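Local coordinates for chromosome partition protein Smc (Pyrococcus yayanosii, PDB 5XEI) that is probably required for chromosome condensation and partitioning as an ATP-hydrolysing, DNA-binding SMC homodimer, here represented by its head domain with part of the coiled coil, at residues E8-V20 and L66-K78. Numbering follows the deposited sequence.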
ATOM      1  N   GLU A   8       5.294  -3.996 -37.748  1.00 52.18           N
ATOM      2  CA  GLU A   8       5.300  -5.107 -38.694  1.00 54.77           C
ATOM      3  C   GLU A   8       4.048  -5.950 -38.560  1.00 54.20           C
ATOM      4  O   GLU A   8       3.749  -6.465 -37.472  1.00 48.11           O
ATOM      5  CB  GLU A   8       6.521  -6.005 -38.525  1.00 48.90           C
ATOM      6  CG  GLU A   8       7.781  -5.217 -38.363  1.00 58.55           C
ATOM      7  CD  GLU A   8       9.015  -6.079 -38.478  1.00 67.51           C
ATOM      8  OE1 GLU A   8       9.143  -7.020 -37.665  1.00 75.45           O
ATOM      9  OE2 GLU A   8       9.870  -5.791 -39.348  1.00 71.81           O
ATOM     10  N   LEU A   9       3.367  -6.126 -39.688  1.00 46.24           N
ATOM     11  CA  LEU A   9       2.167  -6.937 -39.786  1.00 48.56           C
ATOM     12  C   LEU A   9       2.464  -8.155 -40.644  1.00 49.49           C
ATOM     13  O   LEU A   9       3.008  -8.020 -41.744  1.00 55.20           O
ATOM     14  CB  LEU A   9       1.016  -6.139 -40.401  1.00 50.74           C
ATOM     15  CG  LEU A   9       0.482  -4.936 -39.622  1.00 51.35           C
ATOM     16  CD1 LEU A   9       1.278  -3.685 -39.942  1.00 50.02           C
ATOM     17  CD2 LEU A   9      -0.985  -4.713 -39.926  1.00 51.94           C
ATOM     18  N   LYS A  10       2.117  -9.340 -40.148  1.00 47.36           N
ATOM     19  CA  LYS A  10       2.072 -10.530 -40.990  1.00 50.88           C
ATOM     20  C   LYS A  10       0.792 -11.297 -40.695  1.00 41.47           C
ATOM     21  O   LYS A  10       0.577 -11.736 -39.563  1.00 45.55           O
ATOM     22  CB  LYS A  10       3.307 -11.410 -40.795  1.00 57.55           C
ATOM     23  CG  LYS A  10       3.365 -12.571 -41.776  1.00 54.76           C
ATOM     24  CD  LYS A  10       4.796 -12.934 -42.176  1.00 63.04           C
ATOM     25  CE  LYS A  10       5.226 -14.290 -41.614  1.00 74.01           C
ATOM     26  NZ  LYS A  10       6.705 -14.504 -41.725  1.00 80.10           N
ATOM     27  N   GLY A  11      -0.068 -11.419 -41.703  1.00 42.14           N
ATOM     28  CA  GLY A  11      -1.330 -12.110 -41.558  1.00 37.47           C
ATOM     29  C   GLY A  11      -2.411 -11.362 -40.826  1.00 37.86           C
ATOM     30  O   GLY A  11      -3.319 -11.997 -40.290  1.00 39.31           O
ATOM     31  N   PHE A  12      -2.367 -10.033 -40.813  1.00 44.07           N
ATOM     32  CA  PHE A  12      -3.225  -9.209 -39.964  1.00 39.48           C
ATOM     33  C   PHE A  12      -4.275  -8.508 -40.820  1.00 41.11           C
ATOM     34  O   PHE A  12      -3.932  -7.725 -41.720  1.00 39.95           O
ATOM     35  CB  PHE A  12      -2.400  -8.178 -39.185  1.00 35.21           C
ATOM     36  CG  PHE A  12      -3.185  -7.423 -38.154  1.00 36.85           C
ATOM     37  CD1 PHE A  12      -3.418  -7.979 -36.894  1.00 41.62           C
ATOM     38  CD2 PHE A  12      -3.695  -6.158 -38.433  1.00 39.66           C
ATOM     39  CE1 PHE A  12      -4.153  -7.281 -35.946  1.00 44.74           C
ATOM     40  CE2 PHE A  12      -4.440  -5.444 -37.481  1.00 35.74           C
ATOM     41  CZ  PHE A  12      -4.668  -5.998 -36.250  1.00 34.90           C
ATOM     42  N   LYS A  13      -5.547  -8.782 -40.526  1.00 38.15           N
ATOM     43  CA  LYS A  13      -6.660  -8.150 -41.214  1.00 37.16           C
ATOM     44  C   LYS A  13      -6.397  -8.026 -42.712  1.00 42.73           C
ATOM     45  O   LYS A  13      -5.936  -8.983 -43.334  1.00 43.15           O
ATOM     46  CB  LYS A  13      -6.942  -6.802 -40.584  1.00 36.15           C
ATOM     47  CG  LYS A  13      -7.224  -6.906 -39.109  1.00 37.35           C
ATOM     48  CD  LYS A  13      -8.021  -5.705 -38.598  1.00 39.46           C
ATOM     49  CE  LYS A  13      -9.505  -5.973 -38.525  1.00 39.71           C
ATOM     50  NZ  LYS A  13     -10.212  -4.821 -37.901  1.00 53.82           N
ATOM     51  N   SER A  14      -6.632  -6.856 -43.295  1.00 42.45           N
ATOM     52  CA  SER A  14      -6.501  -6.665 -44.738  1.00 37.10           C
ATOM     53  C   SER A  14      -5.061  -6.758 -45.263  1.00 39.60           C
ATOM     54  O   SER A  14      -4.815  -6.512 -46.453  1.00 44.58           O
ATOM     55  CB  SER A  14      -7.095  -5.311 -45.118  1.00 47.51           C
ATOM     56  OG  SER A  14      -6.429  -4.259 -44.435  1.00 47.09           O
ATOM     57  N   TYR A  15      -4.029  -7.074 -44.505  1.00 40.65           N
ATOM     58  CA  TYR A  15      -2.683  -7.156 -45.048  1.00 45.90           C
ATOM     59  C   TYR A  15      -2.378  -8.624 -45.330  1.00 53.32           C
ATOM     60  O   TYR A  15      -2.888  -9.519 -44.647  1.00 52.30           O
ATOM     61  CB  TYR A  15      -1.683  -6.503 -44.077  1.00 46.83           C
ATOM     62  CG  TYR A  15      -1.998  -5.029 -43.881  1.00 44.25           C
ATOM     63  CD1 TYR A  15      -3.117  -4.634 -43.161  1.00 49.21           C
ATOM     64  CD2 TYR A  15      -1.214  -4.032 -44.448  1.00 45.40           C
ATOM     65  CE1 TYR A  15      -3.448  -3.294 -42.994  1.00 44.85           C
ATOM     66  CE2 TYR A  15      -1.543  -2.670 -44.284  1.00 47.64           C
ATOM     67  CZ  TYR A  15      -2.666  -2.320 -43.551  1.00 45.82           C
ATOM     68  OH  TYR A  15      -3.041  -1.003 -43.373  1.00 44.27           O
ATOM     69  N   GLY A  16      -1.610  -8.883 -46.380  1.00 55.82           N
ATOM     70  CA  GLY A  16      -1.513 -10.242 -46.872  1.00 54.89           C
ATOM     71  C   GLY A  16      -0.686 -11.112 -45.949  1.00 55.93           C
ATOM     72  O   GLY A  16      -0.343 -10.741 -44.824  1.00 59.82           O
ATOM     73  N   ASN A  17      -0.352 -12.310 -46.448  1.00 57.94           N
ATOM     74  CA  ASN A  17       0.604 -13.163 -45.738  1.00 56.20           C
ATOM     75  C   ASN A  17       2.012 -12.591 -45.778  1.00 52.82           C
ATOM     76  O   ASN A  17       2.828 -12.908 -44.910  1.00 57.89           O
ATOM     77  CB  ASN A  17       0.623 -14.572 -46.324  1.00 54.15           C
ATOM     78  CG  ASN A  17      -0.750 -15.097 -46.594  1.00 48.20           C
ATOM     79  OD1 ASN A  17      -1.195 -15.140 -47.741  1.00 49.47           O
ATOM     80  ND2 ASN A  17      -1.450 -15.486 -45.531  1.00 49.43           N
ATOM     81  N   ARG A  18       2.324 -11.780 -46.786  1.00 60.64           N
ATOM     82  CA  ARG A  18       3.599 -11.072 -46.808  1.00 66.45           C
ATOM     83  C   ARG A  18       3.752 -10.221 -45.551  1.00 58.02           C
ATOM     84  O   ARG A  18       2.854  -9.454 -45.191  1.00 56.60           O
ATOM     85  CB  ARG A  18       3.692 -10.197 -48.060  1.00 62.63           C
ATOM     86  CG  ARG A  18       3.691 -11.005 -49.334  1.00 75.29           C
ATOM     87  CD  ARG A  18       3.828 -10.157 -50.593  1.00 76.50           C
ATOM     88  NE  ARG A  18       2.555  -9.880 -51.273  1.00 88.90           N
ATOM     89  CZ  ARG A  18       1.785 -10.796 -51.872  1.00 90.90           C
ATOM     90  NH1 ARG A  18       2.123 -12.084 -51.849  1.00 86.15           N
ATOM     91  NH2 ARG A  18       0.659 -10.427 -52.489  1.00 84.03           N
ATOM     92  N   LYS A  19       4.876 -10.386 -44.858  1.00 52.76           N
ATOM     93  CA  LYS A  19       5.234  -9.448 -43.804  1.00 57.41           C
ATOM     94  C   LYS A  19       5.219  -8.024 -44.366  1.00 57.30           C
ATOM     95  O   LYS A  19       5.530  -7.799 -45.539  1.00 53.73           O
ATOM     96  CB  LYS A  19       6.610  -9.814 -43.247  1.00 54.36           C
ATOM     97  CG  LYS A  19       7.152  -8.949 -42.121  1.00 53.33           C
ATOM     98  CD  LYS A  19       8.614  -9.327 -41.877  1.00 50.41           C
ATOM     99  CE  LYS A  19       9.179  -8.740 -40.602  1.00 64.70           C
ATOM    100  NZ  LYS A  19      10.666  -8.947 -40.492  1.00 71.02           N
ATOM    101  N   VAL A  20       4.801  -7.069 -43.540  1.00 49.45           N
ATOM    102  CA  VAL A  20       4.697  -5.665 -43.926  1.00 47.70           C
ATOM    103  C   VAL A  20       5.402  -4.829 -42.869  1.00 47.32           C
ATOM    104  O   VAL A  20       5.102  -4.960 -41.680  1.00 52.94           O
ATOM    105  CB  VAL A  20       3.235  -5.219 -44.048  1.00 45.81           C
ATOM    106  CG1 VAL A  20       3.176  -3.746 -44.311  1.00 51.55           C
ATOM    107  CG2 VAL A  20       2.550  -5.982 -45.136  1.00 50.31           C
ATOM    108  N   LEU A  66      -9.183 -11.270 -36.543  1.00 51.43           N
ATOM    109  CA  LEU A  66      -8.087 -10.376 -36.865  1.00 49.06           C
ATOM    110  C   LEU A  66      -7.122 -11.029 -37.837  1.00 43.84           C
ATOM    111  O   LEU A  66      -6.077 -10.443 -38.152  1.00 42.48           O
ATOM    112  CB  LEU A  66      -7.329  -9.980 -35.593  1.00 48.99           C
ATOM    113  CG  LEU A  66      -8.127  -9.279 -34.508  1.00 47.16           C
ATOM    114  CD1 LEU A  66      -7.415  -9.384 -33.224  1.00 41.24           C
ATOM    115  CD2 LEU A  66      -8.251  -7.843 -34.880  1.00 57.25           C
ATOM    116  N   ILE A  67      -7.424 -12.243 -38.284  1.00 39.89           N
ATOM    117  CA  ILE A  67      -6.513 -13.018 -39.116  1.00 43.30           C
ATOM    118  C   ILE A  67      -6.972 -12.944 -40.570  1.00 43.37           C
ATOM    119  O   ILE A  67      -8.165 -13.115 -40.874  1.00 39.42           O
ATOM    120  CB  ILE A  67      -6.415 -14.469 -38.624  1.00 41.68           C
ATOM    121  CG1 ILE A  67      -6.188 -14.477 -37.111  1.00 38.57           C
ATOM    122  CG2 ILE A  67      -5.258 -15.164 -39.305  1.00 40.58           C
ATOM    123  CD1 ILE A  67      -6.325 -15.815 -36.468  1.00 38.79           C
ATOM    124  N   PHE A  68      -6.027 -12.629 -41.457  1.00 33.60           N
ATOM    125  CA  PHE A  68      -6.264 -12.604 -42.890  1.00 39.30           C
ATOM    126  C   PHE A  68      -7.095 -13.807 -43.316  1.00 42.94           C
ATOM    127  O   PHE A  68      -6.647 -14.956 -43.219  1.00 39.30           O
ATOM    128  CB  PHE A  68      -4.933 -12.580 -43.638  1.00 43.29           C
ATOM    129  CG  PHE A  68      -5.068 -12.355 -45.108  1.00 44.29           C
ATOM    130  CD1 PHE A  68      -5.661 -11.196 -45.587  1.00 46.03           C
ATOM    131  CD2 PHE A  68      -4.583 -13.293 -46.016  1.00 43.84           C
ATOM    132  CE1 PHE A  68      -5.782 -10.959 -46.954  1.00 44.87           C
ATOM    133  CE2 PHE A  68      -4.686 -13.076 -47.377  1.00 46.50           C
ATOM    134  CZ  PHE A  68      -5.294 -11.901 -47.853  1.00 50.50           C
ATOM    135  N   ALA A  69      -8.326 -13.546 -43.740  1.00 44.68           N
ATOM    136  CA  ALA A  69      -9.230 -14.585 -44.198  1.00 40.94           C
ATOM    137  C   ALA A  69      -8.974 -14.989 -45.650  1.00 41.24           C
ATOM    138  O   ALA A  69      -9.708 -15.821 -46.182  1.00 37.58           O
ATOM    139  CB  ALA A  69     -10.672 -14.111 -44.018  1.00 34.64           C
ATOM    140  N   GLY A  70      -7.959 -14.423 -46.295  1.00 41.75           N
ATOM    141  CA  GLY A  70      -7.571 -14.771 -47.640  1.00 38.05           C
ATOM    142  C   GLY A  70      -8.234 -13.881 -48.683  1.00 45.31           C
ATOM    143  O   GLY A  70      -9.314 -13.321 -48.467  1.00 47.72           O
ATOM    144  N   SER A  71      -7.576 -13.765 -49.833  1.00 46.83           N
ATOM    145  CA  SER A  71      -8.089 -12.982 -50.950  1.00 45.78           C
ATOM    146  C   SER A  71      -7.974 -13.777 -52.241  1.00 47.76           C
ATOM    147  O   SER A  71      -7.509 -14.921 -52.263  1.00 42.84           O
ATOM    148  CB  SER A  71      -7.340 -11.653 -51.099  1.00 49.27           C
ATOM    149  OG  SER A  71      -5.978 -11.882 -51.433  1.00 54.47           O
ATOM    150  N   LYS A  72      -8.386 -13.123 -53.331  1.00 57.72           N
ATOM    151  CA  LYS A  72      -8.309 -13.707 -54.668  1.00 51.25           C
ATOM    152  C   LYS A  72      -6.919 -14.242 -54.980  1.00 49.11           C
ATOM    153  O   LYS A  72      -6.779 -15.282 -55.623  1.00 59.70           O
ATOM    154  CB  LYS A  72      -8.715 -12.653 -55.697  1.00 50.72           C
ATOM    155  CG  LYS A  72      -8.153 -12.885 -57.077  1.00 65.25           C
ATOM    156  CD  LYS A  72      -8.250 -11.633 -57.952  1.00 72.30           C
ATOM    157  CE  LYS A  72      -7.532 -11.853 -59.290  1.00 74.27           C
ATOM    158  NZ  LYS A  72      -7.379 -10.589 -60.065  1.00 78.31           N
ATOM    159  N   GLY A  73      -5.880 -13.562 -54.528  1.00 47.88           N
ATOM    160  CA  GLY A  73      -4.549 -13.933 -54.951  1.00 50.57           C
ATOM    161  C   GLY A  73      -3.688 -14.518 -53.854  1.00 55.81           C
ATOM    162  O   GLY A  73      -2.558 -14.939 -54.120  1.00 56.76           O
ATOM    163  N   GLU A  74      -4.188 -14.538 -52.617  1.00 48.98           N
ATOM    164  CA  GLU A  74      -3.386 -15.044 -51.516  1.00 44.20           C
ATOM    165  C   GLU A  74      -4.217 -15.949 -50.625  1.00 42.03           C
ATOM    166  O   GLU A  74      -5.401 -15.685 -50.395  1.00 42.62           O
ATOM    167  CB  GLU A  74      -2.809 -13.912 -50.676  1.00 43.71           C
ATOM    168  CG  GLU A  74      -2.060 -12.885 -51.468  1.00 55.85           C
ATOM    169  CD  GLU A  74      -1.354 -11.885 -50.588  1.00 61.30           C
ATOM    170  OE1 GLU A  74      -1.120 -10.754 -51.053  1.00 70.02           O
ATOM    171  OE2 GLU A  74      -1.025 -12.230 -49.433  1.00 65.29           O
ATOM    172  N   PRO A  75      -3.617 -17.013 -50.104  1.00 43.54           N
ATOM    173  CA  PRO A  75      -4.330 -17.946 -49.208  1.00 42.64           C
ATOM    174  C   PRO A  75      -4.584 -17.341 -47.845  1.00 42.49           C
ATOM    175  O   PRO A  75      -3.824 -16.470 -47.392  1.00 40.22           O
ATOM    176  CB  PRO A  75      -3.352 -19.120 -49.092  1.00 34.19           C
ATOM    177  CG  PRO A  75      -2.006 -18.457 -49.290  1.00 36.90           C
ATOM    178  CD  PRO A  75      -2.243 -17.467 -50.383  1.00 41.46           C
ATOM    179  N   PRO A  76      -5.606 -17.818 -47.132  1.00 46.64           N
ATOM    180  CA  PRO A  76      -5.827 -17.362 -45.752  1.00 40.64           C
ATOM    181  C   PRO A  76      -4.584 -17.598 -44.906  1.00 38.53           C
ATOM    182  O   PRO A  76      -3.810 -18.526 -45.146  1.00 46.73           O
ATOM    183  CB  PRO A  76      -6.999 -18.220 -45.271  1.00 40.56           C
ATOM    184  CG  PRO A  76      -7.612 -18.804 -46.537  1.00 39.94           C
ATOM    185  CD  PRO A  76      -6.488 -18.942 -47.500  1.00 37.63           C
ATOM    186  N   ALA A  77      -4.380 -16.732 -43.925  1.00 43.06           N
ATOM    187  CA  ALA A  77      -3.189 -16.833 -43.104  1.00 41.66           C
ATOM    188  C   ALA A  77      -3.359 -17.914 -42.053  1.00 39.77           C
ATOM    189  O   ALA A  77      -4.476 -18.257 -41.652  1.00 36.67           O
ATOM    190  CB  ALA A  77      -2.888 -15.501 -42.424  1.00 47.26           C
ATOM    191  N   LYS A  78      -2.227 -18.446 -41.591  1.00 41.89           N
ATOM    192  CA  LYS A  78      -2.287 -19.415 -40.505  1.00 43.85           C
ATOM    193  C   LYS A  78      -2.409 -18.751 -39.145  1.00 41.51           C
ATOM    194  O   LYS A  78      -2.704 -19.444 -38.165  1.00 44.99           O
ATOM    195  CB  LYS A  78      -1.054 -20.339 -40.502  1.00 50.90           C
ATOM    196  CG  LYS A  78      -0.611 -20.908 -41.859  1.00 55.33           C
ATOM    197  CD  LYS A  78      -1.642 -21.840 -42.489  1.00 62.23           C
ATOM    198  CE  LYS A  78      -1.282 -22.141 -43.964  1.00 72.51           C
ATOM    199  NZ  LYS A  78      -2.461 -22.558 -44.819  1.00 69.96           N
TER
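Phe12 and Ile67 pair their backbones in a single isolated beta bridge, CA to CA 5.1 Å, where the loop after strand 3-10 meets the loop 66-78. Two nearly straight hydrogen bonds close it: Phe68 N gives to Gly11 O at 3.0 Å and Lys13 N to Leu66 O at 2.9 Å. From Phe12 to Tyr15 the chain folds into a type II' turn. With CG anti to its own N (chi1 -172°), Phe68 places its ring against the loop from Lys13 to Gly16. Gly16 CA sits over the ring centre in a CH-pi contact, 4.1 Å from the centroid, while Gly70 N lies over the opposite face; Lys13 O meets the edge, 3.2 Å from Phe68 CD1. Cutting Phe68 back to an alanine removes the ring, which would probably leave Gly16 CA without its aromatic partner and open a gap between the two loops. Farther along, Asn17 N donates a bent hydrogen bond (146°) to Glu74 OE2, 3.1 Å away, meeting it nearly along its C-O axis. The guanidinium of Arg18 lies near the same carboxylate, although its exact placement is doubtful. Beside the bridge, Phe12 CE1 packs on Leu66 CB at 4.2 Å. Lys13 NZ hydrogen-bonds Met58 O and forms a salt bridge with Asp44; Ser14 OG is hydrogen-bonded to Asn41 ND2, a predicted ATP-binding residue, so the turn borders the probable nucleotide site of this P-loop ATPase head. Phe12 and Leu66 rest on helix 41-49, Tyr15 packs against strands 491-498 and 501-506, and Ile67 touches Ala80 of strand 80-87, antiparallel neighbour of strand 3-10.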